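Local coordinates for guanine deaminase (Escherichia coli, PDB 6OHB), which removes the amino group of guanine by zinc-dependent hydrolysis, producing xanthine and ammonia in the purine degradation pathway, at residues A[236-241]-A[275-280]; A[299-304]-A[325-330]; A[385-390]-A[428-433]; A[151-156]-A[200-205]; A[12-17]-A[34-39]. All coordinates share one frame; numbering follows the deposited sequence.

Contacts 1 and 2 each supply a ligand of the zinc ion, His-237 and Asp-327, with His-82 and His-84 completing the site; the contact centres are 12 Å apart. His-276 of contact 1 joins them, reaching Asn-302 and Asp-327 of contact 2. Contact 4, about 26 Å from contact 1 between centres, lies in the barrel wall, where strand 203-208 is the neighbour of strand 233-238. It touches contact 3 through Arg-201, which forms a salt bridge with Glu-385 and also faces Asp-387. Contact 5 is centred about 15 Å from contact 3 and about 38 Å from contact 1, well away from the metal.

Contact 1: A[236-241]-A[275-280]; sequences THLCEN and AHCVHL. With ZN (zinc ion), chain E.
Glu-240 sends CG anti to its backbone N (chi1 180°) and runs straight on to its carboxylate, while His-276 holds CG beside its own N (chi1 -59°), and the two end groups meet flat on flat. Carbon CD of Glu-240 sits over the centre of the His-276 ring, 3.2 Å above its plane, with the carboxylate turned 14° from it. The edge of the same imidazole meets His-237, with His-276 NE2 3.2 Å from His-237 CD2. His-237 NE2 binds zinc at 2.0 Å, alongside His-82, His-84 and Asp-327. This is the top of an amidohydrolase TIM barrel, where the metal ligands gather at the C-terminal strand ends; His-237 to Glu-240 probably line the guanine site, as in relatives. Backbone bonds hold the segments in parallel register: Ala-275 N donates to Thr-236 O (2.8 Å) and Leu-238 N to Ala-275 O. Asn-302 bonds ND1 of His-276, and Asp-327 bonds its NE2 weakly. An alanine in place of His-276 would probably leave the Glu-240 carboxylate without the plane it rests on and cost Asn-302 and zinc ligand Asp-327 a partner. Cys-239 O is gripped twice, by Val-278 N and His-279 N.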
# COMPACT_ATOMS: atom_id res chain seq x y z
N THR A 236 -14.18 -6.56 20.74
CA THR A 236 -14.65 -5.18 20.73
C THR A 236 -13.51 -4.24 20.33
O THR A 236 -12.36 -4.66 20.21
CB THR A 236 -15.24 -4.79 22.10
OG1 THR A 236 -15.92 -3.53 21.98
CG2 THR A 236 -14.15 -4.69 23.16
N HIS A 237 -13.84 -2.96 20.14
CA HIS A 237 -12.85 -1.93 19.83
C HIS A 237 -12.36 -1.28 21.12
O HIS A 237 -13.10 -1.17 22.10
CB HIS A 237 -13.45 -0.87 18.90
CG HIS A 237 -13.72 -1.33 17.49
ND1 HIS A 237 -14.92 -1.90 17.10
CD2 HIS A 237 -12.97 -1.25 16.36
CE1 HIS A 237 -14.88 -2.17 15.81
NE2 HIS A 237 -13.71 -1.78 15.33
N LEU A 238 -11.09 -0.84 21.14
CA LEU A 238 -10.52 -0.26 22.35
C LEU A 238 -9.43 0.76 22.03
O LEU A 238 -8.46 0.41 21.36
CB LEU A 238 -9.96 -1.35 23.27
CG LEU A 238 -9.25 -0.92 24.57
CD1 LEU A 238 -10.25 -0.36 25.56
CD2 LEU A 238 -8.50 -2.10 25.18
N CYS A 239 -9.58 1.98 22.56
CA CYS A 239 -8.61 3.07 22.44
C CYS A 239 -8.02 3.18 21.03
O CYS A 239 -6.81 3.17 20.83
CB CYS A 239 -7.50 2.94 23.49
SG CYS A 239 -8.06 2.57 25.16
N GLU A 240 -8.91 3.36 20.06
CA GLU A 240 -8.47 3.61 18.70
C GLU A 240 -8.10 5.08 18.50
O GLU A 240 -7.10 5.39 17.85
CB GLU A 240 -9.57 3.19 17.71
CG GLU A 240 -9.25 3.41 16.24
CD GLU A 240 -10.37 2.92 15.32
OE1 GLU A 240 -11.44 2.54 15.84
OE2 GLU A 240 -10.20 2.93 14.08
N ASN A 241 -8.89 5.98 19.09
CA ASN A 241 -8.79 7.41 18.83
C ASN A 241 -8.92 8.17 20.15
O ASN A 241 -9.64 7.75 21.06
CB ASN A 241 -9.88 7.84 17.83
CG ASN A 241 -9.89 9.33 17.59
OD1 ASN A 241 -10.84 10.01 17.95
ND2 ASN A 241 -8.83 9.83 16.96
N ALA A 275 -9.64 -4.51 19.45
CA ALA A 275 -9.13 -3.94 18.21
C ALA A 275 -8.51 -2.57 18.45
O ALA A 275 -9.01 -1.78 19.26
CB ALA A 275 -10.25 -3.83 17.18
N HIS A 276 -7.38 -2.34 17.77
CA HIS A 276 -6.67 -1.06 17.63
C HIS A 276 -5.69 -0.84 18.77
O HIS A 276 -4.48 -1.04 18.58
CB HIS A 276 -7.66 0.10 17.50
CG HIS A 276 -8.58 -0.04 16.33
ND1 HIS A 276 -8.14 -0.03 15.02
CD2 HIS A 276 -9.93 -0.20 16.27
CE1 HIS A 276 -9.16 -0.18 14.21
NE2 HIS A 276 -10.26 -0.29 14.94
N CYS A 277 -6.17 -0.43 19.95
CA CYS A 277 -5.30 -0.27 21.12
C CYS A 277 -4.13 0.66 20.82
O CYS A 277 -2.98 0.37 21.16
CB CYS A 277 -4.79 -1.62 21.62
SG CYS A 277 -6.09 -2.71 22.21
N VAL A 278 -4.43 1.79 20.18
CA VAL A 278 -3.39 2.71 19.73
C VAL A 278 -2.91 3.62 20.86
O VAL A 278 -1.72 3.95 20.93
CB VAL A 278 -3.90 3.53 18.54
CG1 VAL A 278 -2.85 4.50 18.04
CG2 VAL A 278 -4.37 2.60 17.42
N HIS A 279 -3.80 4.00 21.77
CA HIS A 279 -3.49 4.94 22.86
C HIS A 279 -3.82 4.27 24.19
O HIS A 279 -4.88 4.50 24.76
CB HIS A 279 -4.26 6.25 22.68
CG HIS A 279 -4.12 6.85 21.32
ND1 HIS A 279 -2.95 7.45 20.90
CD2 HIS A 279 -4.99 6.94 20.29
CE1 HIS A 279 -3.11 7.89 19.66
NE2 HIS A 279 -4.33 7.60 19.27
N LEU A 280 -2.90 3.43 24.67
CA LEU A 280 -3.06 2.76 25.95
C LEU A 280 -2.16 3.41 27.00
O LEU A 280 -0.99 3.70 26.74
CB LEU A 280 -2.71 1.27 25.85
CG LEU A 280 -3.59 0.35 25.00
CD1 LEU A 280 -2.97 -1.03 24.91
CD2 LEU A 280 -5.00 0.28 25.57
ZN ZN E . -13.23 -2.21 13.39

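Contact 2: A[299-304]-A[325-330]; sequences PTSNLY and GTDIGA. With ZN (zinc ion), chain E.
At the zinc site of the amidohydrolase barrel, the loop after strand 321-324 brings the metal ligand Asp-327 up against Ser-301 on the short helix 299-304. Both carboxylate oxygens of Asp-327, OD1 and OD2, lie 2.2 Å from the zinc ion, so the side chain grips the metal with two prongs; His-82, His-84 and His-237 supply the other protein ligands. Behind the carboxylate, Ser-301 touches the aliphatic part of Asp-327, its OG 3.7 Å from Asp-327 CB. That hydroxyl sits between the backbone N and the carbonyl carbon (chi1 87°), which turns it to the aspartate, while Ser-301 CB is left to pack against Ala-330 CB at 3.7 Å. One turn on, the ring of Tyr-304 comes obliquely to the carbonyl of Ala-330, with CD2 3.8 Å from that O. At the start of the helix the two segments are joined through one water, which accepts from Thr-300 N at 3.0 Å and donates to Gly-325 O at 2.8 Å. In the loop, the backbone angles of Gly-329 leave no room for a side chain against the preceding carbonyl O. Helix 336-349 packs on Pro-299, Thr-300 and Thr-326, strand 73-84 lies against Thr-326 and Ile-328, and the far end of the helix reaches the dimer interface, where Tyr-304 OH bonds Asn-341 of the second subunit.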
# COMPACT_ATOMS: atom_id res chain seq x y z
N PRO A 299 -2.99 -1.79 11.01
CA PRO A 299 -2.25 -0.57 10.62
C PRO A 299 -2.94 0.26 9.55
O PRO A 299 -2.86 1.50 9.59
CB PRO A 299 -0.90 -1.13 10.13
CG PRO A 299 -1.19 -2.55 9.76
CD PRO A 299 -2.23 -3.02 10.74
N THR A 300 -3.63 -0.37 8.60
CA THR A 300 -4.17 0.36 7.45
C THR A 300 -5.23 1.37 7.87
O THR A 300 -5.15 2.56 7.52
CB THR A 300 -4.74 -0.63 6.43
OG1 THR A 300 -3.71 -1.51 5.99
CG2 THR A 300 -5.30 0.11 5.22
N SER A 301 -6.23 0.93 8.64
CA SER A 301 -7.24 1.86 9.12
C SER A 301 -6.66 2.85 10.12
O SER A 301 -7.09 4.01 10.16
CB SER A 301 -8.42 1.10 9.72
OG SER A 301 -8.21 0.81 11.09
N ASN A 302 -5.67 2.44 10.92
CA ASN A 302 -5.03 3.39 11.82
C ASN A 302 -4.42 4.55 11.04
O ASN A 302 -4.45 5.70 11.49
CB ASN A 302 -3.94 2.71 12.66
CG ASN A 302 -4.50 1.73 13.68
OD1 ASN A 302 -5.71 1.64 13.90
ND2 ASN A 302 -3.61 0.99 14.32
N LEU A 303 -3.86 4.27 9.86
CA LEU A 303 -3.25 5.33 9.08
C LEU A 303 -4.28 6.16 8.32
O LEU A 303 -4.19 7.39 8.29
CB LEU A 303 -2.21 4.75 8.12
CG LEU A 303 -0.89 4.31 8.74
CD1 LEU A 303 0.03 3.71 7.68
CD2 LEU A 303 -0.22 5.47 9.45
N TYR A 304 -5.28 5.51 7.70
CA TYR A 304 -6.28 6.25 6.94
C TYR A 304 -7.05 7.24 7.81
O TYR A 304 -7.40 8.33 7.36
CB TYR A 304 -7.27 5.29 6.26
CG TYR A 304 -6.82 4.75 4.92
CD1 TYR A 304 -6.49 5.59 3.87
CD2 TYR A 304 -6.75 3.38 4.71
CE1 TYR A 304 -6.09 5.09 2.64
CE2 TYR A 304 -6.35 2.86 3.48
CZ TYR A 304 -6.02 3.72 2.46
OH TYR A 304 -5.62 3.18 1.25
N GLY A 325 -5.23 -7.43 11.96
CA GLY A 325 -6.56 -7.26 11.41
C GLY A 325 -6.56 -6.24 10.29
O GLY A 325 -5.72 -5.34 10.25
N THR A 326 -7.49 -6.41 9.36
CA THR A 326 -7.63 -5.48 8.24
C THR A 326 -8.53 -4.25 8.50
O THR A 326 -8.33 -3.24 7.80
CB THR A 326 -8.15 -6.21 6.99
OG1 THR A 326 -9.40 -6.85 7.28
CG2 THR A 326 -7.15 -7.25 6.52
N ASP A 327 -9.42 -4.28 9.50
CA ASP A 327 -10.59 -3.38 9.65
C ASP A 327 -11.17 -3.05 8.29
O ASP A 327 -11.36 -1.89 7.94
CB ASP A 327 -10.35 -2.10 10.49
CG ASP A 327 -11.54 -1.87 11.51
OD1 ASP A 327 -12.54 -2.52 11.36
OD2 ASP A 327 -11.64 -1.09 12.44
N ILE A 328 -11.43 -4.11 7.50
CA ILE A 328 -12.11 -3.89 6.22
C ILE A 328 -13.37 -3.11 6.50
O ILE A 328 -14.03 -3.31 7.52
CB ILE A 328 -12.37 -5.22 5.49
CG1 ILE A 328 -11.18 -5.58 4.62
CG2 ILE A 328 -13.64 -5.17 4.66
CD1 ILE A 328 -11.08 -4.66 3.40
N GLY A 329 -13.69 -2.19 5.58
CA GLY A 329 -14.52 -1.05 5.88
C GLY A 329 -13.63 0.18 5.87
O GLY A 329 -13.47 0.83 4.83
N ALA A 330 -13.03 0.50 7.02
CA ALA A 330 -12.08 1.61 7.08
C ALA A 330 -10.79 1.24 6.37
O ALA A 330 -10.18 2.08 5.70
CB ALA A 330 -11.81 2.00 8.53
ZN ZN E . -13.23 -2.21 13.39
O HOH W 1 -5.04 -2.98 8.92

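Contact 3: A[385-390]-A[428-433]; sequences EADFVV and TYVDGR
Strands 388-390 and 428-430 run antiparallel, their axes 4.9 Å apart at closest, with Phe-388 and Tyr-429 as a hydrogen-bonded pair: Tyr-429 N reaches Phe-388 O at 2.9 Å and Phe-388 N reaches Tyr-429 O at 3.0 Å. On the face these two residues share, their side chains lie side by side, pointing the same way, as an offset stack with the ring planes only 10° apart. The overlap is partial: Phe-388 CZ hangs over Tyr-429 CG at 3.3 Å, while Tyr-429 CB comes over the face of the Phe-388 ring as a CH-pi contact. Phe-388 reaches this position with CG between its backbone N and carbonyl carbon (chi1 60°), which lays the ring alongside its neighbour. The opposite face carries Val-389 and Thr-428, a non-hydrogen-bonded pair whose side chains run together more loosely. Beyond the strands, Asp-387 works as a side-chain acceptor for the turn: its OD1 takes the N-H of Asp-431 at 2.9 Å, almost straight at 178°, and Ala-386 O takes Gly-432 N at 2.9 Å. The other oxygen of Asp-387 faces Arg-201, in a salt bridge modelled too short for its geometry to be trusted. Tyr-429 OH bonds Tyr-69, and Asp-431 OD2 bonds Asn-160. Asp-431 and Gly-432, both with positive phi, are the middle residues of a type I' turn, the classic two-residue link of a tight beta-hairpin, here joining strand 425-430 to strand 433-437 with strand 388-391 alongside.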
# COMPACT_ATOMS: atom_id res chain seq x y z
N GLU A 385 -5.71 -28.70 11.67
CA GLU A 385 -6.68 -28.56 10.58
C GLU A 385 -5.99 -28.02 9.33
O GLU A 385 -5.17 -27.10 9.40
CB GLU A 385 -7.83 -27.66 11.02
CG GLU A 385 -8.55 -28.23 12.23
CD GLU A 385 -9.56 -27.28 12.84
OE1 GLU A 385 -9.62 -26.09 12.43
OE2 GLU A 385 -10.30 -27.73 13.74
N ALA A 386 -6.32 -28.62 8.19
CA ALA A 386 -5.58 -28.37 6.94
C ALA A 386 -6.18 -27.17 6.21
O ALA A 386 -6.86 -27.28 5.19
CB ALA A 386 -5.58 -29.62 6.08
N ASP A 387 -5.90 -25.99 6.75
CA ASP A 387 -6.20 -24.71 6.12
C ASP A 387 -4.88 -24.16 5.62
O ASP A 387 -4.01 -23.83 6.43
CB ASP A 387 -6.84 -23.72 7.09
CG ASP A 387 -8.17 -24.19 7.65
OD1 ASP A 387 -8.81 -25.09 7.06
OD2 ASP A 387 -8.57 -23.65 8.71
N PHE A 388 -4.70 -24.05 4.31
CA PHE A 388 -3.43 -23.55 3.82
C PHE A 388 -3.61 -22.87 2.47
O PHE A 388 -4.65 -22.97 1.83
CB PHE A 388 -2.37 -24.66 3.74
CG PHE A 388 -2.73 -25.81 2.83
CD1 PHE A 388 -3.49 -26.87 3.29
CD2 PHE A 388 -2.26 -25.84 1.52
CE1 PHE A 388 -3.81 -27.93 2.46
CE2 PHE A 388 -2.57 -26.91 0.68
CZ PHE A 388 -3.34 -27.95 1.15
N VAL A 389 -2.56 -22.14 2.08
CA VAL A 389 -2.57 -21.31 0.88
C VAL A 389 -1.34 -21.63 0.05
O VAL A 389 -0.21 -21.64 0.57
CB VAL A 389 -2.60 -19.80 1.22
CG1 VAL A 389 -2.75 -18.97 -0.05
CG2 VAL A 389 -3.72 -19.50 2.20
N VAL A 390 -1.55 -21.91 -1.23
CA VAL A 390 -0.47 -21.99 -2.20
C VAL A 390 -0.28 -20.60 -2.80
O VAL A 390 -1.21 -20.06 -3.42
CB VAL A 390 -0.77 -23.03 -3.29
CG1 VAL A 390 0.42 -23.21 -4.20
CG2 VAL A 390 -1.19 -24.35 -2.65
N THR A 428 -6.32 -21.81 -2.48
CA THR A 428 -6.68 -21.79 -1.07
C THR A 428 -7.43 -23.07 -0.72
O THR A 428 -8.45 -23.39 -1.36
CB THR A 428 -7.52 -20.56 -0.70
OG1 THR A 428 -6.78 -19.37 -1.01
CG2 THR A 428 -7.86 -20.56 0.79
N TYR A 429 -6.93 -23.77 0.30
CA TYR A 429 -7.52 -24.99 0.84
C TYR A 429 -8.10 -24.70 2.22
O TYR A 429 -7.41 -24.14 3.08
CB TYR A 429 -6.47 -26.10 0.96
CG TYR A 429 -6.08 -26.79 -0.34
CD1 TYR A 429 -5.25 -26.16 -1.27
CD2 TYR A 429 -6.53 -28.07 -0.63
CE1 TYR A 429 -4.89 -26.79 -2.46
CE2 TYR A 429 -6.18 -28.71 -1.82
CZ TYR A 429 -5.36 -28.06 -2.73
OH TYR A 429 -5.00 -28.70 -3.90
N VAL A 430 -9.35 -25.10 2.42
CA VAL A 430 -10.01 -24.99 3.72
C VAL A 430 -10.57 -26.36 4.08
O VAL A 430 -11.22 -27.01 3.25
CB VAL A 430 -11.13 -23.93 3.70
CG1 VAL A 430 -12.07 -24.11 4.88
CG2 VAL A 430 -10.52 -22.53 3.71
N ASP A 431 -10.31 -26.80 5.32
CA ASP A 431 -10.75 -28.12 5.79
C ASP A 431 -10.23 -29.23 4.87
O ASP A 431 -10.94 -30.17 4.54
CB ASP A 431 -12.28 -28.17 5.93
CG ASP A 431 -12.75 -29.42 6.65
OD1 ASP A 431 -12.20 -29.73 7.73
OD2 ASP A 431 -13.69 -30.08 6.15
N GLY A 432 -8.99 -29.07 4.41
CA GLY A 432 -8.39 -30.06 3.54
C GLY A 432 -8.96 -30.09 2.14
O GLY A 432 -8.67 -31.02 1.39
N ARG A 433 -9.75 -29.09 1.77
CA ARG A 433 -10.46 -29.08 0.51
C ARG A 433 -10.09 -27.82 -0.26
O ARG A 433 -10.02 -26.73 0.31
CB ARG A 433 -11.97 -29.12 0.78
CG ARG A 433 -12.85 -29.47 -0.41
CD ARG A 433 -14.24 -29.86 0.08
NE ARG A 433 -14.19 -31.02 0.98
CZ ARG A 433 -14.44 -30.98 2.29
NH1 ARG A 433 -14.76 -29.83 2.87
NH2 ARG A 433 -14.36 -32.09 3.01

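Contact 4: A[151-156]-A[200-205]; sequences ALFEAA and GRLLYA
Leu-202 drives its forked end into the hollow between Phe-153 and Ala-156, two residues one turn apart on helix 146-158. One prong, CD1, rests on Phe-153 CD1 at 3.6 Å and also comes near the helix backbone, 3.8 Å from the carbonyl O of Phe-153. The other prong, CD2, fits against the small methyl of Ala-156, 3.8 Å from its CB; that short side chain leaves room for the branch to enter. In return the Phe-153 ring is the bump on the helix side. Its chi1 of -92° lies away from the usual staggered positions and carries the ring out toward the strand, past Leu-202 in the opposite direction. The ring's rim settles between Leu-202 and Tyr-204, two residues on: CZ is 3.5 Å from Leu-203 O, which approaches near the ring plane, and CE2 is 4.2 Å from Tyr-204 CD2 at the same rim. The two bumps therefore interlock, leucine fork on the helix and phenylalanine rim on the strand. An alanine in place of Phe-153 would probably open a gap beside Leu-202 and Tyr-204 and leave the leucine fork less firmly held. Trp-196 of helix 182-196 stacks on the Phe-153 ring and also touches Leu-202. In the barrel, helix 146-158 packs from outside on strands 164-169 and 203-208, which are parallel neighbours; Ala-165 meets Phe-153 and Leu-152, while helix 116-132 packs against Leu-152, Ala-155 and Ala-156.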
# COMPACT_ATOMS: atom_id res chain seq x y z
N ALA A 151 -26.80 -15.16 7.84
CA ALA A 151 -26.35 -15.29 6.45
C ALA A 151 -24.84 -15.52 6.38
O ALA A 151 -24.36 -16.37 5.61
CB ALA A 151 -26.75 -14.05 5.66
N LEU A 152 -24.08 -14.76 7.17
CA LEU A 152 -22.63 -14.91 7.19
C LEU A 152 -22.23 -16.31 7.66
O LEU A 152 -21.36 -16.95 7.05
CB LEU A 152 -22.01 -13.84 8.09
CG LEU A 152 -20.50 -13.95 8.25
CD1 LEU A 152 -19.81 -13.51 6.97
CD2 LEU A 152 -20.02 -13.13 9.44
N PHE A 153 -22.85 -16.78 8.75
CA PHE A 153 -22.53 -18.11 9.26
C PHE A 153 -22.93 -19.20 8.27
O PHE A 153 -22.23 -20.21 8.15
CB PHE A 153 -23.21 -18.32 10.61
CG PHE A 153 -22.36 -17.94 11.79
CD1 PHE A 153 -21.04 -18.34 11.87
CD2 PHE A 153 -22.89 -17.18 12.82
CE1 PHE A 153 -20.26 -17.99 12.95
CE2 PHE A 153 -22.11 -16.82 13.91
CZ PHE A 153 -20.79 -17.23 13.97
N GLU A 154 -24.03 -19.00 7.54
CA GLU A 154 -24.42 -19.98 6.52
C GLU A 154 -23.35 -20.07 5.44
O GLU A 154 -22.93 -21.18 5.05
CB GLU A 154 -25.74 -19.57 5.88
CG GLU A 154 -27.00 -19.88 6.66
CD GLU A 154 -28.23 -19.75 5.78
OE1 GLU A 154 -29.36 -19.78 6.31
OE2 GLU A 154 -28.06 -19.62 4.54
N ALA A 155 -22.88 -18.92 4.96
CA ALA A 155 -21.84 -18.91 3.94
C ALA A 155 -20.57 -19.58 4.44
O ALA A 155 -19.94 -20.37 3.72
CB ALA A 155 -21.56 -17.48 3.49
N ALA A 156 -20.16 -19.28 5.68
CA ALA A 156 -18.94 -19.87 6.21
C ALA A 156 -19.08 -21.37 6.45
O ALA A 156 -18.12 -22.13 6.25
CB ALA A 156 -18.53 -19.16 7.51
N GLY A 200 -19.91 -27.17 13.80
CA GLY A 200 -18.77 -27.45 12.94
C GLY A 200 -17.54 -26.74 13.48
O GLY A 200 -17.21 -26.84 14.67
N ARG A 201 -16.85 -26.01 12.60
CA ARG A 201 -15.68 -25.25 12.99
C ARG A 201 -16.02 -23.79 13.30
O ARG A 201 -15.11 -22.99 13.52
CB ARG A 201 -14.60 -25.33 11.90
CG ARG A 201 -14.07 -26.74 11.64
CD ARG A 201 -13.21 -26.77 10.38
NE ARG A 201 -11.90 -26.15 10.59
CZ ARG A 201 -11.21 -25.51 9.66
NH1 ARG A 201 -11.69 -25.38 8.42
NH2 ARG A 201 -10.03 -24.98 9.96
N LEU A 202 -17.30 -23.45 13.33
CA LEU A 202 -17.72 -22.09 13.60
C LEU A 202 -17.63 -21.79 15.10
O LEU A 202 -17.72 -22.69 15.94
CB LEU A 202 -19.15 -21.85 13.11
CG LEU A 202 -19.37 -22.09 11.62
CD1 LEU A 202 -20.84 -21.91 11.26
CD2 LEU A 202 -18.50 -21.15 10.79
N LEU A 203 -17.43 -20.51 15.42
CA LEU A 203 -17.31 -20.05 16.79
C LEU A 203 -17.98 -18.69 16.91
O LEU A 203 -18.00 -17.91 15.96
CB LEU A 203 -15.85 -19.96 17.23
CG LEU A 203 -15.01 -21.24 17.11
CD1 LEU A 203 -13.52 -20.95 17.16
CD2 LEU A 203 -15.41 -22.22 18.21
N TYR A 204 -18.53 -18.41 18.10
CA TYR A 204 -19.26 -17.17 18.34
C TYR A 204 -18.45 -16.23 19.23
O TYR A 204 -17.79 -16.67 20.17
CB TYR A 204 -20.63 -17.43 18.96
CG TYR A 204 -21.49 -16.18 19.02
CD1 TYR A 204 -21.37 -15.28 20.08
CD2 TYR A 204 -22.40 -15.89 18.01
CE1 TYR A 204 -22.13 -14.13 20.13
CE2 TYR A 204 -23.17 -14.74 18.06
CZ TYR A 204 -23.03 -13.87 19.12
OH TYR A 204 -23.78 -12.73 19.17
N ALA A 205 -18.54 -14.94 18.95
CA ALA A 205 -17.91 -13.90 19.75
C ALA A 205 -18.97 -12.92 20.23
O ALA A 205 -19.73 -12.38 19.43
CB ALA A 205 -16.84 -13.16 18.94

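Contact 5: A[12-17]-A[34-39]; sequences RGSFID and FIEDGL
Arg-12 and Asp-37 meet in a salt bridge that is nearly coplanar, guanidinium and carboxylate turned 21° from each other. Arg-12 NE points in its own plane at Asp-37 OD1, 3.3 Å away, and is taken by the syn lone pair of that oxygen; the bonds from NH2 to both oxygens are weak. A fully extended arginine chain, CG anti to the backbone N (chi1 -173°), brings the charge this far. Next to it, Ser-14 OG donates to Glu-36 O at 2.6 Å, in the carbonyl plane on a lone pair, tying down the corner at residues 36 and 37. The ring of Phe-15 puts its edge toward the backbone of Gly-38, CE1 3.4 Å from Gly-38 O, and a side chain on Gly-38 would clash with the ring. Phe-34 CD1 comes obliquely to Phe-15 O at 3.2 Å, and the ring's edge meets Ile-16 CB. The backbone behind these contacts holds a beta bulge: the antiparallel pairing of Gly-13 with Gly-38 shifts by one residue before Phe-15 pairs with Ile-35. Trp-53 makes a cation-pi contact with Arg-12, and Phe-50 and Phe-380 meet the Phe-15 ring edge-to-face. Here the chain passes between sheets: strands 8-12 and 38-43 pair in a four-stranded sheet, while strand 14-18 pairs with 32-35 on one edge and with strand 73-84 on the other, with helix 409-419 against Ile-16 and Phe-34.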
# COMPACT_ATOMS: atom_id res chain seq x y z
N ARG A 12 2.36 -31.60 -2.92
CA ARG A 12 3.81 -31.49 -3.01
C ARG A 12 4.23 -30.05 -3.28
O ARG A 12 3.55 -29.32 -4.02
CB ARG A 12 4.34 -32.41 -4.11
CG ARG A 12 5.84 -32.48 -4.15
CD ARG A 12 6.33 -33.37 -5.27
NE ARG A 12 7.79 -33.42 -5.28
CZ ARG A 12 8.50 -34.20 -6.09
NH1 ARG A 12 7.88 -34.99 -6.96
NH2 ARG A 12 9.82 -34.18 -6.03
N GLY A 13 5.35 -29.64 -2.70
CA GLY A 13 5.89 -28.33 -3.06
C GLY A 13 6.82 -27.82 -1.97
O GLY A 13 7.33 -28.58 -1.16
N SER A 14 7.03 -26.51 -1.99
CA SER A 14 7.85 -25.83 -1.00
C SER A 14 6.93 -25.33 0.12
O SER A 14 5.86 -24.81 -0.16
CB SER A 14 8.60 -24.67 -1.64
OG SER A 14 9.84 -25.11 -2.15
N PHE A 15 7.35 -25.51 1.37
CA PHE A 15 6.51 -25.22 2.52
C PHE A 15 7.28 -24.33 3.49
O PHE A 15 8.50 -24.45 3.62
CB PHE A 15 6.09 -26.49 3.28
CG PHE A 15 5.17 -27.39 2.51
CD1 PHE A 15 5.67 -28.29 1.58
CD2 PHE A 15 3.80 -27.34 2.73
CE1 PHE A 15 4.81 -29.11 0.87
CE2 PHE A 15 2.95 -28.15 2.02
CZ PHE A 15 3.45 -29.04 1.10
N ILE A 16 6.55 -23.47 4.19
CA ILE A 16 7.15 -22.72 5.30
C ILE A 16 6.11 -22.55 6.40
O ILE A 16 4.96 -22.21 6.13
CB ILE A 16 7.71 -21.37 4.82
CG1 ILE A 16 8.15 -20.51 6.00
CG2 ILE A 16 6.70 -20.64 3.95
CD1 ILE A 16 9.16 -19.45 5.63
N ASP A 17 6.52 -22.80 7.64
CA ASP A 17 5.65 -22.57 8.79
C ASP A 17 6.50 -22.33 10.03
O ASP A 17 7.72 -22.49 10.01
CB ASP A 17 4.66 -23.74 9.00
CG ASP A 17 5.35 -25.07 9.34
OD1 ASP A 17 6.55 -25.26 9.04
OD2 ASP A 17 4.66 -25.95 9.92
N PHE A 34 11.44 -24.36 6.97
CA PHE A 34 11.30 -24.24 5.53
C PHE A 34 11.71 -25.56 4.90
O PHE A 34 12.86 -25.99 5.04
CB PHE A 34 12.17 -23.09 4.99
CG PHE A 34 12.21 -23.01 3.49
CD1 PHE A 34 11.07 -22.67 2.78
CD2 PHE A 34 13.38 -23.27 2.80
CE1 PHE A 34 11.11 -22.58 1.39
CE2 PHE A 34 13.42 -23.19 1.42
CZ PHE A 34 12.29 -22.85 0.72
N ILE A 35 10.78 -26.21 4.21
CA ILE A 35 11.03 -27.47 3.51
C ILE A 35 10.93 -27.19 2.01
O ILE A 35 9.84 -26.88 1.51
CB ILE A 35 10.05 -28.57 3.93
CG1 ILE A 35 10.05 -28.76 5.45
CG2 ILE A 35 10.38 -29.87 3.20
CD1 ILE A 35 11.26 -29.51 5.98
N GLU A 36 12.04 -27.33 1.30
CA GLU A 36 12.04 -26.92 -0.10
C GLU A 36 11.38 -27.96 -1.00
O GLU A 36 10.68 -27.60 -1.96
CB GLU A 36 13.47 -26.63 -0.56
CG GLU A 36 13.56 -26.04 -1.95
CD GLU A 36 14.05 -27.05 -2.96
OE1 GLU A 36 13.65 -26.95 -4.14
OE2 GLU A 36 14.85 -27.93 -2.57
N ASP A 37 11.58 -29.25 -0.72
CA ASP A 37 10.94 -30.33 -1.48
C ASP A 37 10.14 -31.16 -0.48
O ASP A 37 10.61 -32.18 0.03
CB ASP A 37 11.98 -31.16 -2.23
CG ASP A 37 11.35 -32.16 -3.19
OD1 ASP A 37 10.17 -31.98 -3.55
OD2 ASP A 37 12.04 -33.13 -3.58
N GLY A 38 8.93 -30.71 -0.20
CA GLY A 38 8.11 -31.27 0.84
C GLY A 38 6.80 -31.90 0.40
O GLY A 38 6.31 -31.67 -0.72
N LEU A 39 6.21 -32.67 1.31
CA LEU A 39 4.99 -33.42 1.09
C LEU A 39 4.06 -33.22 2.28
O LEU A 39 4.48 -33.34 3.44
CB LEU A 39 5.27 -34.91 0.91
CG LEU A 39 4.05 -35.81 0.99
CD1 LEU A 39 3.11 -35.52 -0.17
CD2 LEU A 39 4.46 -37.28 1.01